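Local coordinates for regulator of G-protein signaling 16 (Mus musculus, PDB 3C7L) that switches off G-protein signalling by speeding GTP hydrolysis on G protein alpha subunits, through the all-helical RGS domain held in this chain, at residues V15-R19 with Y133-A137; E49-A53 with I73-I78; V86-T92 with V110-T115. All coordinates share one frame; numbering follows the deposited sequence.

Interaction 1. Residues V15-R19 with Y133-A137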
loop_
_atom_site.group_PDB
_atom_site.type_symbol
_atom_site.label_atom_id
_atom_site.label_comp_id
_atom_site.label_asym_id
_atom_site.label_seq_id
_atom_site.Cartn_x
_atom_site.Cartn_y
_atom_site.Cartn_z
ATOM N N VAL A 15 -13.556 -15.793 -1.436
ATOM C CA VAL A 15 -13.656 -15.154 -0.129
ATOM C C VAL A 15 -12.831 -15.927 0.905
ATOM O O VAL A 15 -12.313 -15.349 1.865
ATOM C CB VAL A 15 -15.138 -15.055 0.309
ATOM C CG1 VAL A 15 -15.245 -14.478 1.706
ATOM C CG2 VAL A 15 -15.894 -14.174 -0.670
ATOM N N LEU A 16 -12.697 -17.232 0.693
ATOM C CA LEU A 16 -11.924 -18.081 1.589
ATOM C C LEU A 16 -10.461 -17.666 1.485
ATOM O O LEU A 16 -9.757 -17.551 2.489
ATOM C CB LEU A 16 -12.085 -19.553 1.187
ATOM C CG LEU A 16 -11.560 -20.673 2.095
ATOM C CD1 LEU A 16 -11.935 -22.027 1.509
ATOM C CD2 LEU A 16 -10.072 -20.589 2.237
ATOM N N GLY A 17 -10.005 -17.430 0.258
ATOM C CA GLY A 17 -8.625 -17.026 0.071
ATOM C C GLY A 17 -8.252 -15.749 0.807
ATOM O O GLY A 17 -7.114 -15.598 1.247
ATOM N N TRP A 18 -9.198 -14.825 0.948
ATOM C CA TRP A 18 -8.917 -13.562 1.626
ATOM C C TRP A 18 -8.414 -13.749 3.055
ATOM O O TRP A 18 -7.627 -12.936 3.549
ATOM C CB TRP A 18 -10.158 -12.662 1.664
ATOM C CG TRP A 18 -10.782 -12.348 0.339
ATOM C CD1 TRP A 18 -10.377 -12.770 -0.894
ATOM C CD2 TRP A 18 -11.985 -11.604 0.135
ATOM N NE1 TRP A 18 -11.264 -12.340 -1.857
ATOM C CE2 TRP A 18 -12.262 -11.623 -1.249
ATOM C CE3 TRP A 18 -12.863 -10.924 0.992
ATOM C CZ2 TRP A 18 -13.384 -10.994 -1.796
ATOM C CZ3 TRP A 18 -13.979 -10.298 0.449
ATOM C CH2 TRP A 18 -14.229 -10.339 -0.931
ATOM N N ARG A 19 -8.873 -14.791 3.743
ATOM C CA ARG A 19 -8.384 -14.996 5.101
ATOM C C ARG A 19 -7.222 -15.981 5.162
ATOM O O ARG A 19 -6.580 -16.120 6.197
ATOM C CB ARG A 19 -9.520 -15.411 6.043
ATOM C CG ARG A 19 -10.278 -16.643 5.653
ATOM C CD ARG A 19 -11.665 -16.615 6.290
ATOM N NE ARG A 19 -11.949 -17.822 7.054
ATOM C CZ ARG A 19 -11.856 -19.055 6.570
ATOM N NH1 ARG A 19 -11.487 -19.257 5.313
ATOM N NH2 ARG A 19 -12.122 -20.091 7.348
ATOM N N TYR A 133 -16.829 -8.282 5.842
ATOM C CA TYR A 133 -16.292 -9.551 5.373
ATOM C C TYR A 133 -17.235 -10.694 5.750
ATOM O O TYR A 133 -17.577 -11.531 4.915
ATOM C CB TYR A 133 -14.914 -9.836 5.985
ATOM C CG TYR A 133 -14.391 -11.198 5.585
ATOM C CD1 TYR A 133 -13.899 -11.429 4.299
ATOM C CD2 TYR A 133 -14.479 -12.280 6.459
ATOM C CE1 TYR A 133 -13.514 -12.702 3.894
ATOM C CE2 TYR A 133 -14.099 -13.558 6.063
ATOM C CZ TYR A 133 -13.620 -13.762 4.782
ATOM O OH TYR A 133 -13.251 -15.029 4.392
ATOM N N ARG A 134 -17.655 -10.716 7.013
ATOM C CA ARG A 134 -18.531 -11.767 7.515
ATOM C C ARG A 134 -19.810 -11.973 6.714
ATOM O O ARG A 134 -20.271 -13.104 6.570
ATOM C CB ARG A 134 -18.877 -11.506 8.982
ATOM C CG ARG A 134 -17.738 -11.815 9.930
ATOM C CD ARG A 134 -18.123 -11.531 11.366
ATOM N NE ARG A 134 -17.092 -11.971 12.300
ATOM C CZ ARG A 134 -17.071 -11.640 13.588
ATOM N NH1 ARG A 134 -18.026 -10.864 14.086
ATOM N NH2 ARG A 134 -16.105 -12.086 14.377
ATOM N N ASP A 135 -20.386 -10.895 6.192
ATOM C CA ASP A 135 -21.611 -11.010 5.406
ATOM C C ASP A 135 -21.337 -11.685 4.059
ATOM O O ASP A 135 -22.213 -12.338 3.495
ATOM C CB ASP A 135 -22.226 -9.625 5.168
ATOM C CG ASP A 135 -22.779 -8.999 6.443
ATOM O OD1 ASP A 135 -23.145 -7.805 6.409
ATOM O OD2 ASP A 135 -22.850 -9.698 7.477
ATOM N N LEU A 136 -20.115 -11.540 3.554
ATOM C CA LEU A 136 -19.743 -12.122 2.265
ATOM C C LEU A 136 -19.257 -13.563 2.368
ATOM O O LEU A 136 -19.197 -14.276 1.366
ATOM C CB LEU A 136 -18.645 -11.283 1.606
ATOM C CG LEU A 136 -18.861 -9.774 1.501
ATOM C CD1 LEU A 136 -17.642 -9.133 0.843
ATOM C CD2 LEU A 136 -20.127 -9.481 0.701
ATOM N N ALA A 137 -18.901 -13.990 3.574
ATOM C CA ALA A 137 -18.410 -15.349 3.775
ATOM C C ALA A 137 -19.480 -16.404 3.501
ATOM O O ALA A 137 -20.675 -16.043 3.433
ATOM C CB ALA A 137 -17.871 -15.502 5.200
ATOM O OXT ALA A 137 -19.108 -17.590 3.369
#
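The phenol of Tyr133 reaches into the first helical turn of the chain, where its OH donates a hydrogen bond to Val15 O, 2.7 Å away. Val15 O lies at the edge of the tyrosine ring, in its plane, whereas the hydroxyl approaches from well above the carbonyl plane. Within the turn, Trp18 N gives the same carbonyl a weak bond.

Apolar contacts flank the bond. With CG1 of Val15 anti to the backbone N (chi1 176°), this methyl is carried to the tyrosine rim, 3.3 Å from Tyr133 CE1. Trp18 meets the same rim with CE3, 3.5 Å from Tyr133 CE1; the two aromatics touch rim to rim, their planes 53° apart, without stacking. Leu136 sets CD1 at the edge of the indole, 3.9 Å from Trp18 CZ3.

Arg19 packs an aliphatic carbon, CD, against the polar phenol oxygen, while its guanidinium lies at the exposed outer side.

The contact joins the two ends of the modelled chain in the terminal subdomain of the RGS fold, helix 15-20 against helix 131-134 and the last residues of this construct. Leu128 of helix 109-128 touches both Arg19 and Tyr133, and Tyr124 of that helix hydrogen-bonds Trp18 O.

Interaction 2. Residues E49-A53 with I73-I78; sequences EFWLA and IFDEYI
Phe50 and Tyr77 lie side by side where helices 49-53 and 73-78 run antiparallel, their axes 10.7 Å apart at an angle of 158°. The rings form neither a stack nor an edge-to-face pair: their planes meet at 44°, and the two side chains run antiparallel, each passing the other's root. What covers the tyrosine is the backbone side of Phe50, whose CA sits 4.0 Å from the centroid of the Tyr77 ring and nearly on its normal, a CH-pi contact. The opposite face of the phenol is covered by Glu76 CG, leaving the ring sandwiched between aliphatic groups.

Phe50 chi1 of 169° swings the ring away from its own backbone N and along Tyr77 CB, 3.7 Å from Phe50 CD1, so that it extends to two branched residues. Ile73 CG2 meets its edge in the ring plane, 3.8 Å from Phe50 CE1, and Ile78 CD1 approaches Phe50 CZ obliquely at 3.7 Å. Ala53 brings its methyl near Tyr77 CE1, while Ile73 CD1 packs against Ala53 O; a small residue fits beside both. At Tyr77, an alanine would probably open a gap over Phe50 CA and leave Glu49 CB and Ala53 CB without the phenol they pack on.

At the polar margin, Glu49 packs CB against Tyr77 OH and directs its carboxylate to His36. Ala111 and Thr115 of helix 109-128, with Val86, also touch Phe50. The contact thus joins two members of the four-helix bundle subdomain of the RGS fold, made of helices 45-57, 63-78, 90-101 and 109-128.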
loop_
_atom_site.group_PDB
_atom_site.type_symbol
_atom_site.label_atom_id
_atom_site.label_comp_id
_atom_site.label_asym_id
_atom_site.label_seq_id
_atom_site.Cartn_x
_atom_site.Cartn_y
_atom_site.Cartn_z
ATOM N N GLU A 49 -3.850 2.206 -0.948
ATOM C CA GLU A 49 -3.624 2.890 -2.218
ATOM C C GLU A 49 -2.137 2.928 -2.540
ATOM O O GLU A 49 -1.731 2.746 -3.688
ATOM C CB GLU A 49 -4.207 4.309 -2.156
ATOM C CG GLU A 49 -5.724 4.289 -2.021
ATOM C CD GLU A 49 -6.348 5.656 -1.808
ATOM O OE1 GLU A 49 -5.611 6.644 -1.581
ATOM O OE2 GLU A 49 -7.592 5.728 -1.859
ATOM N N PHE A 50 -1.325 3.153 -1.514
ATOM C CA PHE A 50 0.120 3.201 -1.680
ATOM C C PHE A 50 0.660 1.830 -2.080
ATOM O O PHE A 50 1.482 1.726 -2.991
ATOM C CB PHE A 50 0.783 3.662 -0.377
ATOM C CG PHE A 50 2.277 3.505 -0.365
ATOM C CD1 PHE A 50 3.063 4.124 -1.331
ATOM C CD2 PHE A 50 2.898 2.736 0.611
ATOM C CE1 PHE A 50 4.449 3.978 -1.324
ATOM C CE2 PHE A 50 4.273 2.584 0.627
ATOM C CZ PHE A 50 5.054 3.206 -0.342
ATOM N N TRP A 51 0.198 0.783 -1.400
ATOM C CA TRP A 51 0.652 -0.573 -1.698
ATOM C C TRP A 51 0.360 -0.906 -3.158
ATOM O O TRP A 51 1.235 -1.367 -3.884
ATOM C CB TRP A 51 -0.046 -1.586 -0.781
ATOM C CG TRP A 51 0.534 -2.978 -0.845
ATOM C CD1 TRP A 51 1.532 -3.486 -0.069
ATOM C CD2 TRP A 51 0.157 -4.026 -1.749
ATOM N NE1 TRP A 51 1.802 -4.787 -0.429
ATOM C CE2 TRP A 51 0.973 -5.141 -1.460
ATOM C CE3 TRP A 51 -0.791 -4.128 -2.780
ATOM C CZ2 TRP A 51 0.870 -6.349 -2.162
ATOM C CZ3 TRP A 51 -0.895 -5.331 -3.477
ATOM C CH2 TRP A 51 -0.068 -6.423 -3.163
ATOM N N LEU A 52 -0.870 -0.663 -3.592
ATOM C CA LEU A 52 -1.261 -0.936 -4.974
ATOM C C LEU A 52 -0.454 -0.098 -5.973
ATOM O O LEU A 52 -0.151 -0.558 -7.074
ATOM C CB LEU A 52 -2.752 -0.657 -5.169
ATOM C CG LEU A 52 -3.750 -1.533 -4.406
ATOM C CD1 LEU A 52 -5.114 -0.880 -4.458
ATOM C CD2 LEU A 52 -3.807 -2.927 -5.009
ATOM N N ALA A 53 -0.111 1.127 -5.591
ATOM C CA ALA A 53 0.662 2.002 -6.470
ATOM C C ALA A 53 2.073 1.456 -6.652
ATOM O O ALA A 53 2.668 1.602 -7.721
ATOM C CB ALA A 53 0.714 3.413 -5.896
ATOM N N ILE A 73 4.751 9.025 -6.777
ATOM C CA ILE A 73 4.483 8.165 -5.626
ATOM C C ILE A 73 5.114 8.752 -4.363
ATOM O O ILE A 73 4.492 8.785 -3.300
ATOM C CB ILE A 73 5.023 6.733 -5.874
ATOM C CG1 ILE A 73 4.147 6.036 -6.920
ATOM C CG2 ILE A 73 5.058 5.939 -4.564
ATOM C CD1 ILE A 73 4.620 4.636 -7.307
ATOM N N PHE A 74 6.346 9.233 -4.489
ATOM C CA PHE A 74 7.049 9.835 -3.357
ATOM C C PHE A 74 6.321 11.100 -2.873
ATOM O O PHE A 74 6.094 11.283 -1.680
ATOM C CB PHE A 74 8.478 10.199 -3.768
ATOM C CG PHE A 74 9.306 10.761 -2.650
ATOM C CD1 PHE A 74 9.944 9.920 -1.748
ATOM C CD2 PHE A 74 9.432 12.137 -2.489
ATOM C CE1 PHE A 74 10.698 10.440 -0.697
ATOM C CE2 PHE A 74 10.183 12.668 -1.443
ATOM C CZ PHE A 74 10.816 11.816 -0.546
ATOM N N ASP A 75 5.951 11.966 -3.808
ATOM C CA ASP A 75 5.268 13.213 -3.467
ATOM C C ASP A 75 3.858 13.003 -2.943
ATOM O O ASP A 75 3.369 13.783 -2.132
ATOM C CB ASP A 75 5.197 14.145 -4.681
ATOM C CG ASP A 75 6.556 14.681 -5.087
ATOM O OD1 ASP A 75 7.507 14.584 -4.278
ATOM O OD2 ASP A 75 6.665 15.211 -6.216
ATOM N N GLU A 76 3.200 11.954 -3.410
ATOM C CA GLU A 76 1.840 11.699 -2.971
ATOM C C GLU A 76 1.722 10.921 -1.666
ATOM O O GLU A 76 0.850 11.217 -0.851
ATOM C CB GLU A 76 1.054 10.971 -4.073
ATOM C CG GLU A 76 -0.311 10.493 -3.618
ATOM C CD GLU A 76 -1.261 10.217 -4.764
ATOM O OE1 GLU A 76 -0.862 9.540 -5.736
ATOM O OE2 GLU A 76 -2.421 10.676 -4.682
ATOM N N TYR A 77 2.599 9.942 -1.456
ATOM C CA TYR A 77 2.523 9.106 -0.259
ATOM C C TYR A 77 3.677 9.117 0.744
ATOM O O TYR A 77 3.464 8.811 1.917
ATOM C CB TYR A 77 2.312 7.640 -0.655
ATOM C CG TYR A 77 1.155 7.369 -1.586
ATOM C CD1 TYR A 77 1.351 7.282 -2.960
ATOM C CD2 TYR A 77 -0.130 7.160 -1.087
ATOM C CE1 TYR A 77 0.300 6.985 -3.821
ATOM C CE2 TYR A 77 -1.195 6.863 -1.939
ATOM C CZ TYR A 77 -0.970 6.774 -3.303
ATOM O OH TYR A 77 -2.005 6.461 -4.150
ATOM N N ILE A 78 4.887 9.450 0.305
ATOM C CA ILE A 78 6.035 9.381 1.205
ATOM C C ILE A 78 6.540 10.642 1.907
ATOM O O ILE A 78 6.738 10.628 3.123
ATOM C CB ILE A 78 7.245 8.731 0.487
ATOM C CG1 ILE A 78 6.848 7.368 -0.085
ATOM C CG2 ILE A 78 8.410 8.562 1.468
ATOM C CD1 ILE A 78 6.537 6.306 0.969
#

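Interaction 3. Residues V86-T92 with V110-T115; sequences VNIDHET and VAQGKT
Thr92 and Ile88 press their methyl groups onto helix 110-115, forming the close-packed part. Thr92 CG2 lies 3.7 Å from Ala111 CA, where the small alanine lets the helix backbone come near. Ile88 extends CD1 across Lys114 and Thr115, the fit against Lys114 CB being tighter than usual. Deeper in, Val86 CG2 rests 3.9 Å from Thr115 OG1. That hydroxyl turns back to bond Ala111 O at 2.9 Å, from the opposite face of the carbonyl to Thr115 N; a polar residue is accommodated among apolar neighbours.

The outer side is looser. Exposed Val110 touches Thr92 CG2 with CG1, and the Lys114 chain, bent at chi2 (-64°), passes Thr92 while Lys114 NZ remains 5.4 Å from Asp89 OD2, too far for a salt bridge. Asp89 serves instead as N-cap of the next helix: its OD1 receives Thr92 N at 2.6 Å, with an N-H...O angle of 166°, and Thr92 OG1 at 2.8 Å, fixing the threonine's rotation.

In RGS domains the loop before helix 90-101 is one of those meeting the G alpha switch regions, and this packing probably helps hold it. Loop and first turn lie along helix 109-128, whose Thr115 also touches Asn47 and Phe50 of helix 45-57.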
loop_
_atom_site.group_PDB
_atom_site.type_symbol
_atom_site.label_atom_id
_atom_site.label_comp_id
_atom_site.label_asym_id
_atom_site.label_seq_id
_atom_site.Cartn_x
_atom_site.Cartn_y
_atom_site.Cartn_z
ATOM N N VAL A 86 1.746 8.216 4.211
ATOM C CA VAL A 86 1.548 6.989 4.977
ATOM C C VAL A 86 2.340 7.073 6.280
ATOM O O VAL A 86 3.370 7.742 6.342
ATOM C CB VAL A 86 1.997 5.739 4.178
ATOM C CG1 VAL A 86 1.134 5.589 2.930
ATOM C CG2 VAL A 86 3.464 5.858 3.793
ATOM N N ASN A 87 1.867 6.382 7.312
ATOM C CA ASN A 87 2.530 6.406 8.613
ATOM C C ASN A 87 3.821 5.593 8.666
ATOM O O ASN A 87 3.837 4.439 9.098
ATOM C CB ASN A 87 1.569 5.932 9.703
ATOM C CG ASN A 87 2.191 5.976 11.087
ATOM O OD1 ASN A 87 2.814 6.968 11.471
ATOM N ND2 ASN A 87 2.014 4.905 11.849
ATOM N N ILE A 88 4.901 6.228 8.233
ATOM C CA ILE A 88 6.225 5.629 8.199
ATOM C C ILE A 88 7.163 6.480 9.059
ATOM O O ILE A 88 6.953 7.684 9.185
ATOM C CB ILE A 88 6.746 5.602 6.744
ATOM C CG1 ILE A 88 5.988 4.550 5.939
ATOM C CG2 ILE A 88 8.228 5.372 6.723
ATOM C CD1 ILE A 88 6.002 3.183 6.558
ATOM N N ASP A 89 8.190 5.873 9.651
ATOM C CA ASP A 89 9.116 6.656 10.472
ATOM C C ASP A 89 10.060 7.462 9.586
ATOM O O ASP A 89 10.113 7.251 8.377
ATOM C CB ASP A 89 9.921 5.757 11.428
ATOM C CG ASP A 89 10.729 4.687 10.707
ATOM O OD1 ASP A 89 11.178 4.921 9.564
ATOM O OD2 ASP A 89 10.936 3.609 11.304
ATOM N N HIS A 90 10.793 8.399 10.180
ATOM C CA HIS A 90 11.721 9.223 9.413
ATOM C C HIS A 90 12.790 8.369 8.744
ATOM O O HIS A 90 13.208 8.645 7.619
ATOM C CB HIS A 90 12.411 10.249 10.313
ATOM C CG HIS A 90 13.583 10.915 9.664
ATOM N ND1 HIS A 90 13.446 11.805 8.620
ATOM C CD2 HIS A 90 14.914 10.779 9.871
ATOM C CE1 HIS A 90 14.642 12.187 8.212
ATOM N NE2 HIS A 90 15.551 11.580 8.954
ATOM N N GLU A 91 13.238 7.343 9.458
ATOM C CA GLU A 91 14.260 6.436 8.954
ATOM C C GLU A 91 13.892 5.942 7.558
ATOM O O GLU A 91 14.682 6.045 6.612
ATOM C CB GLU A 91 14.389 5.238 9.893
ATOM C CG GLU A 91 15.582 4.356 9.600
ATOM C CD GLU A 91 16.889 5.027 9.959
ATOM O OE1 GLU A 91 17.124 5.258 11.168
ATOM O OE2 GLU A 91 17.681 5.331 9.036
ATOM N N THR A 92 12.679 5.411 7.441
ATOM C CA THR A 92 12.188 4.876 6.177
ATOM C C THR A 92 11.954 5.964 5.132
ATOM O O THR A 92 12.197 5.743 3.947
ATOM C CB THR A 92 10.892 4.076 6.394
ATOM O OG1 THR A 92 11.105 3.104 7.425
ATOM C CG2 THR A 92 10.474 3.360 5.108
ATOM N N VAL A 110 11.118 -0.951 1.427
ATOM C CA VAL A 110 10.983 -0.836 2.870
ATOM C C VAL A 110 9.678 -0.139 3.253
ATOM O O VAL A 110 8.978 -0.586 4.159
ATOM C CB VAL A 110 12.189 -0.096 3.486
ATOM C CG1 VAL A 110 12.058 -0.050 4.994
ATOM C CG2 VAL A 110 13.477 -0.817 3.107
ATOM N N ALA A 111 9.347 0.941 2.550
ATOM C CA ALA A 111 8.112 1.675 2.823
ATOM C C ALA A 111 6.888 0.792 2.593
ATOM O O ALA A 111 5.971 0.779 3.411
ATOM C CB ALA A 111 8.025 2.915 1.939
ATOM N N GLN A 112 6.876 0.057 1.483
ATOM C CA GLN A 112 5.748 -0.814 1.161
ATOM C C GLN A 112 5.580 -1.903 2.217
ATOM O O GLN A 112 4.458 -2.231 2.611
ATOM C CB GLN A 112 5.934 -1.436 -0.235
ATOM C CG GLN A 112 4.865 -2.470 -0.607
ATOM C CD GLN A 112 4.949 -2.919 -2.061
ATOM O OE1 GLN A 112 6.014 -2.882 -2.675
ATOM N NE2 GLN A 112 3.820 -3.362 -2.611
ATOM N N GLY A 113 6.701 -2.453 2.680
ATOM C CA GLY A 113 6.661 -3.490 3.698
ATOM C C GLY A 113 6.154 -2.981 5.037
ATOM O O GLY A 113 5.412 -3.682 5.736
ATOM N N LYS A 114 6.560 -1.773 5.416
ATOM C CA LYS A 114 6.109 -1.195 6.677
ATOM C C LYS A 114 4.612 -0.918 6.575
ATOM O O LYS A 114 3.852 -1.186 7.508
ATOM C CB LYS A 114 6.838 0.121 6.974
ATOM C CG LYS A 114 8.334 0.009 7.187
ATOM C CD LYS A 114 8.680 -0.814 8.415
ATOM C CE LYS A 114 10.182 -0.813 8.668
ATOM N NZ LYS A 114 10.541 -1.617 9.869
ATOM N N THR A 115 4.192 -0.379 5.432
ATOM C CA THR A 115 2.784 -0.065 5.208
ATOM C C THR A 115 1.959 -1.345 5.153
ATOM O O THR A 115 0.823 -1.384 5.636
ATOM C CB THR A 115 2.603 0.748 3.911
ATOM O OG1 THR A 115 3.358 1.963 4.014
ATOM C CG2 THR A 115 1.132 1.100 3.698
#

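Overall arrangement
Interactions 2 and 3 form one continuous packed region, their centres 11 Å apart. Phe50 bridges them, its CD2 lying 3.5 Å from Thr115 OG1, and Tyr77 O probably accepts a hydrogen bond from Val86 N, joining the end of helix 63-78 to the loop that probably faces G alpha. Interaction 1 lies far from that loop: its centre is about 28 Å from that of interaction 3, across the chain's centre, and about 27 Å from that of interaction 2. Helix 109-128 spans the distance, packing in interaction 3 and then leading to helix 131-134. Residues 15-19 and 133-137 thus close the chain ends around the other two contacts in sequence.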